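Local coordinates for acetyltransferase (PDB 5XUN), which probably acetylates glycyl-tRNA with acetyl-CoA as donor, acting as the GNAT-family toxin of a type II toxin-antitoxin system, at residues L5-Y16 with R46-P57. The protein carries 1 engineered substitution. Residues are numbered along the deposited sequence; the frame is centred on the assembly and turned at random.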
# COMPACT_ATOMS: atom_id res chain seq x y z
N LEU B 5 -12.85 -6.13 -25.12
CA LEU B 5 -11.78 -6.47 -24.19
C LEU B 5 -12.21 -6.19 -22.76
O LEU B 5 -13.05 -5.32 -22.50
CB LEU B 5 -10.50 -5.69 -24.51
CG LEU B 5 -9.86 -5.78 -25.90
CD1 LEU B 5 -8.60 -4.92 -25.99
CD2 LEU B 5 -9.53 -7.22 -26.24
N THR B 6 -11.66 -6.96 -21.83
CA THR B 6 -11.96 -6.81 -20.41
C THR B 6 -10.66 -6.84 -19.61
O THR B 6 -9.63 -7.36 -20.06
CB THR B 6 -12.90 -7.91 -19.89
OG1 THR B 6 -12.36 -9.20 -20.19
CG2 THR B 6 -14.30 -7.77 -20.50
N ILE B 7 -10.73 -6.24 -18.42
CA ILE B 7 -9.61 -6.14 -17.49
C ILE B 7 -9.87 -7.06 -16.31
O ILE B 7 -10.98 -7.12 -15.78
CB ILE B 7 -9.40 -4.69 -17.03
CG1 ILE B 7 -9.19 -3.78 -18.24
CG2 ILE B 7 -8.25 -4.60 -16.05
CD1 ILE B 7 -9.30 -2.31 -17.92
N GLU B 8 -8.84 -7.81 -15.91
CA GLU B 8 -8.93 -8.69 -14.76
C GLU B 8 -7.57 -8.78 -14.10
O GLU B 8 -6.53 -8.55 -14.73
CB GLU B 8 -9.42 -10.09 -15.16
CG GLU B 8 -8.44 -10.83 -16.08
CD GLU B 8 -9.01 -12.10 -16.68
OE1 GLU B 8 -10.23 -12.15 -16.96
OE2 GLU B 8 -8.23 -13.06 -16.86
N MET B 9 -7.57 -9.10 -12.81
CA MET B 9 -6.34 -9.54 -12.16
C MET B 9 -5.86 -10.82 -12.83
O MET B 9 -6.67 -11.67 -13.22
CB MET B 9 -6.57 -9.78 -10.66
CG MET B 9 -5.39 -10.44 -9.95
SD MET B 9 -5.56 -10.41 -8.15
CE MET B 9 -5.80 -8.65 -7.95
N ILE B 10 -4.54 -10.94 -13.01
CA ILE B 10 -4.03 -12.11 -13.72
C ILE B 10 -4.41 -13.37 -12.97
O ILE B 10 -4.23 -13.47 -11.75
CB ILE B 10 -2.51 -11.99 -13.95
CG1 ILE B 10 -1.77 -11.84 -12.62
CG2 ILE B 10 -2.22 -10.82 -14.88
CD1 ILE B 10 -0.26 -11.92 -12.76
N ALA B 11 -4.96 -14.33 -13.70
CA ALA B 11 -5.49 -15.55 -13.09
C ALA B 11 -4.36 -16.43 -12.56
O ALA B 11 -3.22 -16.37 -13.03
CB ALA B 11 -6.34 -16.32 -14.10
N ASP B 12 -4.70 -17.25 -11.56
CA ASP B 12 -3.71 -18.11 -10.92
C ASP B 12 -3.01 -19.01 -11.92
O ASP B 12 -1.79 -19.20 -11.85
CB ASP B 12 -4.37 -18.96 -9.84
CG ASP B 12 -4.85 -18.15 -8.67
OD1 ASP B 12 -4.19 -17.14 -8.35
OD2 ASP B 12 -5.88 -18.52 -8.07
N ALA B 13 -3.76 -19.55 -12.89
CA ALA B 13 -3.14 -20.46 -13.85
C ALA B 13 -2.30 -19.72 -14.88
O ALA B 13 -1.38 -20.32 -15.44
CB ALA B 13 -4.20 -21.29 -14.57
N PHE B 14 -2.55 -18.43 -15.08
CA PHE B 14 -1.85 -17.64 -16.09
C PHE B 14 -1.92 -18.34 -17.45
O PHE B 14 -0.92 -18.52 -18.15
CB PHE B 14 -0.41 -17.36 -15.68
CG PHE B 14 0.18 -16.14 -16.32
CD1 PHE B 14 -0.18 -14.87 -15.89
CD2 PHE B 14 1.07 -16.25 -17.38
CE1 PHE B 14 0.35 -13.74 -16.48
CE2 PHE B 14 1.60 -15.13 -17.98
CZ PHE B 14 1.24 -13.87 -17.53
N SER B 15 -3.13 -18.75 -17.80
CA SER B 15 -3.43 -19.45 -19.04
C SER B 15 -3.71 -18.48 -20.18
O SER B 15 -4.63 -18.69 -20.99
CB SER B 15 -4.61 -20.39 -18.83
OG SER B 15 -4.83 -21.21 -19.96
N TYR B 16 -2.97 -17.38 -20.24
CA TYR B 16 -3.15 -16.39 -21.29
C TYR B 16 -2.31 -16.73 -22.51
O TYR B 16 -1.22 -17.31 -22.40
CB TYR B 16 -2.79 -14.99 -20.79
CG TYR B 16 -3.58 -14.58 -19.58
CD1 TYR B 16 -4.95 -14.40 -19.66
CD2 TYR B 16 -2.96 -14.37 -18.35
CE1 TYR B 16 -5.69 -14.03 -18.56
CE2 TYR B 16 -3.69 -13.99 -17.25
CZ TYR B 16 -5.06 -13.83 -17.36
OH TYR B 16 -5.80 -13.46 -16.26
N ARG B 46 1.13 -6.82 -7.70
CA ARG B 46 -0.06 -7.52 -8.17
C ARG B 46 -0.33 -7.08 -9.60
O ARG B 46 -0.20 -5.89 -9.93
CB ARG B 46 -1.28 -7.24 -7.27
CG ARG B 46 -1.07 -7.73 -5.84
CD ARG B 46 -0.76 -9.22 -5.77
NE ARG B 46 -1.97 -10.03 -5.82
CZ ARG B 46 -1.98 -11.36 -5.78
NH1 ARG B 46 -0.84 -12.03 -5.68
NH2 ARG B 46 -3.12 -12.03 -5.84
N GLY B 47 -0.67 -8.04 -10.45
CA GLY B 47 -0.74 -7.84 -11.89
C GLY B 47 -2.17 -7.90 -12.39
O GLY B 47 -2.97 -8.72 -11.94
N TYR B 48 -2.47 -7.05 -13.37
CA TYR B 48 -3.78 -7.01 -14.00
C TYR B 48 -3.57 -7.09 -15.51
O TYR B 48 -2.58 -6.59 -16.03
CB TYR B 48 -4.54 -5.72 -13.64
CG TYR B 48 -4.84 -5.61 -12.16
CD1 TYR B 48 -3.85 -5.20 -11.27
CD2 TYR B 48 -6.09 -5.94 -11.65
CE1 TYR B 48 -4.11 -5.11 -9.91
CE2 TYR B 48 -6.36 -5.86 -10.28
CZ TYR B 48 -5.36 -5.44 -9.42
OH TYR B 48 -5.60 -5.35 -8.06
N ALA B 49 -4.50 -7.74 -16.20
CA ALA B 49 -4.36 -7.96 -17.63
C ALA B 49 -5.59 -7.50 -18.39
O ALA B 49 -6.73 -7.68 -17.94
CB ALA B 49 -4.09 -9.43 -17.92
N LEU B 50 -5.35 -6.94 -19.57
CA LEU B 50 -6.39 -6.60 -20.54
C LEU B 50 -6.45 -7.73 -21.56
O LEU B 50 -5.45 -8.01 -22.23
CB LEU B 50 -6.06 -5.27 -21.22
CG LEU B 50 -6.90 -4.78 -22.40
CD1 LEU B 50 -8.28 -4.37 -21.94
CD2 LEU B 50 -6.19 -3.63 -23.09
N VAL B 51 -7.60 -8.40 -21.65
CA VAL B 51 -7.68 -9.70 -22.30
C VAL B 51 -8.88 -9.75 -23.23
O VAL B 51 -9.89 -9.08 -23.02
CB VAL B 51 -7.76 -10.86 -21.26
CG1 VAL B 51 -6.55 -10.84 -20.33
CG2 VAL B 51 -9.05 -10.79 -20.47
N SER B 52 -8.76 -10.58 -24.27
CA SER B 52 -9.82 -10.81 -25.24
C SER B 52 -10.78 -11.89 -24.73
O SER B 52 -10.57 -12.51 -23.68
CB SER B 52 -9.22 -11.22 -26.58
OG SER B 52 -8.74 -12.56 -26.54
N GLY B 53 -11.83 -12.13 -25.50
CA GLY B 53 -12.82 -13.13 -25.18
C GLY B 53 -12.66 -14.46 -25.89
O GLY B 53 -13.58 -15.28 -25.84
N ASP B 54 -11.52 -14.71 -26.53
CA ASP B 54 -11.25 -15.97 -27.21
C ASP B 54 -11.26 -17.14 -26.22
O ASP B 54 -11.20 -16.95 -25.00
CB ASP B 54 -9.91 -15.91 -27.94
CG ASP B 54 -9.79 -14.70 -28.86
OD1 ASP B 54 -10.52 -14.67 -29.87
OD2 ASP B 54 -8.97 -13.80 -28.59
N THR B 55 -11.35 -18.37 -26.76
CA THR B 55 -11.35 -19.56 -25.91
C THR B 55 -10.17 -19.55 -24.95
O THR B 55 -10.33 -19.67 -23.73
CB THR B 55 -11.29 -20.85 -26.74
OG1 THR B 55 -9.93 -21.11 -27.12
CG2 THR B 55 -12.20 -20.80 -27.97
N VAL B 56 -8.97 -19.41 -25.50
CA VAL B 56 -7.79 -19.01 -24.73
C VAL B 56 -7.69 -17.49 -24.82
O VAL B 56 -7.39 -16.97 -25.90
CB VAL B 56 -6.51 -19.68 -25.24
CG1 VAL B 56 -5.35 -19.36 -24.32
CG2 VAL B 56 -6.71 -21.19 -25.35
N PRO B 57 -7.98 -16.76 -23.75
CA PRO B 57 -7.93 -15.30 -23.83
C PRO B 57 -6.53 -14.84 -24.17
O PRO B 57 -5.54 -15.32 -23.63
CB PRO B 57 -8.37 -14.85 -22.43
CG PRO B 57 -8.30 -16.08 -21.57
CD PRO B 57 -8.56 -17.23 -22.48
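The ring of Tyr16 meets the carbonyl O of Pro57 at its edge, near the ring plane, while Val51 CG1 approaches obliquely, 3.7 Å from Tyr16 CE1. In the plane lie Glu8 OE2 and Phe14 CD1; Tyr16 CD2 in turn sits over one face of the Phe14 ring, offset toward the rim. The Tyr16 hydroxyl donates to the anti lone pair of Glu8 OE2 (OH to OE2 2.5 Å) and accepts the Ala11 N-H, so two bonds grip it and tie the loop back onto the strand. The Tyr48 ring stacks on Tyr63, and the Tyr48 hydroxyl bonds to Ala126 O of the second subunit. Met9 runs out extended to SD (chi1 171°, chi2 169°), 3.7 Å from Arg46 NH2, then bends, bringing CE obliquely to the Tyr48 ring, 3.6 Å from CZ; Arg46 NE hydrogen-bonds Lys125 O of the second subunit. Strand 6-9, outermost in the GNAT sheet within the chain, pairs antiparallel with 46-51. Thr6-Val51 and Glu8-Ala49 are hydrogen-bonded pairs. Beyond them Ile10 N donates a nearly straight hydrogen bond to Gly47 O, from above the carbonyl plane. Leu5 CB and Leu50 CD1 touch at 3.6 Å, their side chains crossing nearly perpendicularly; Leu5 and Ile7 also pack against helix 108-126.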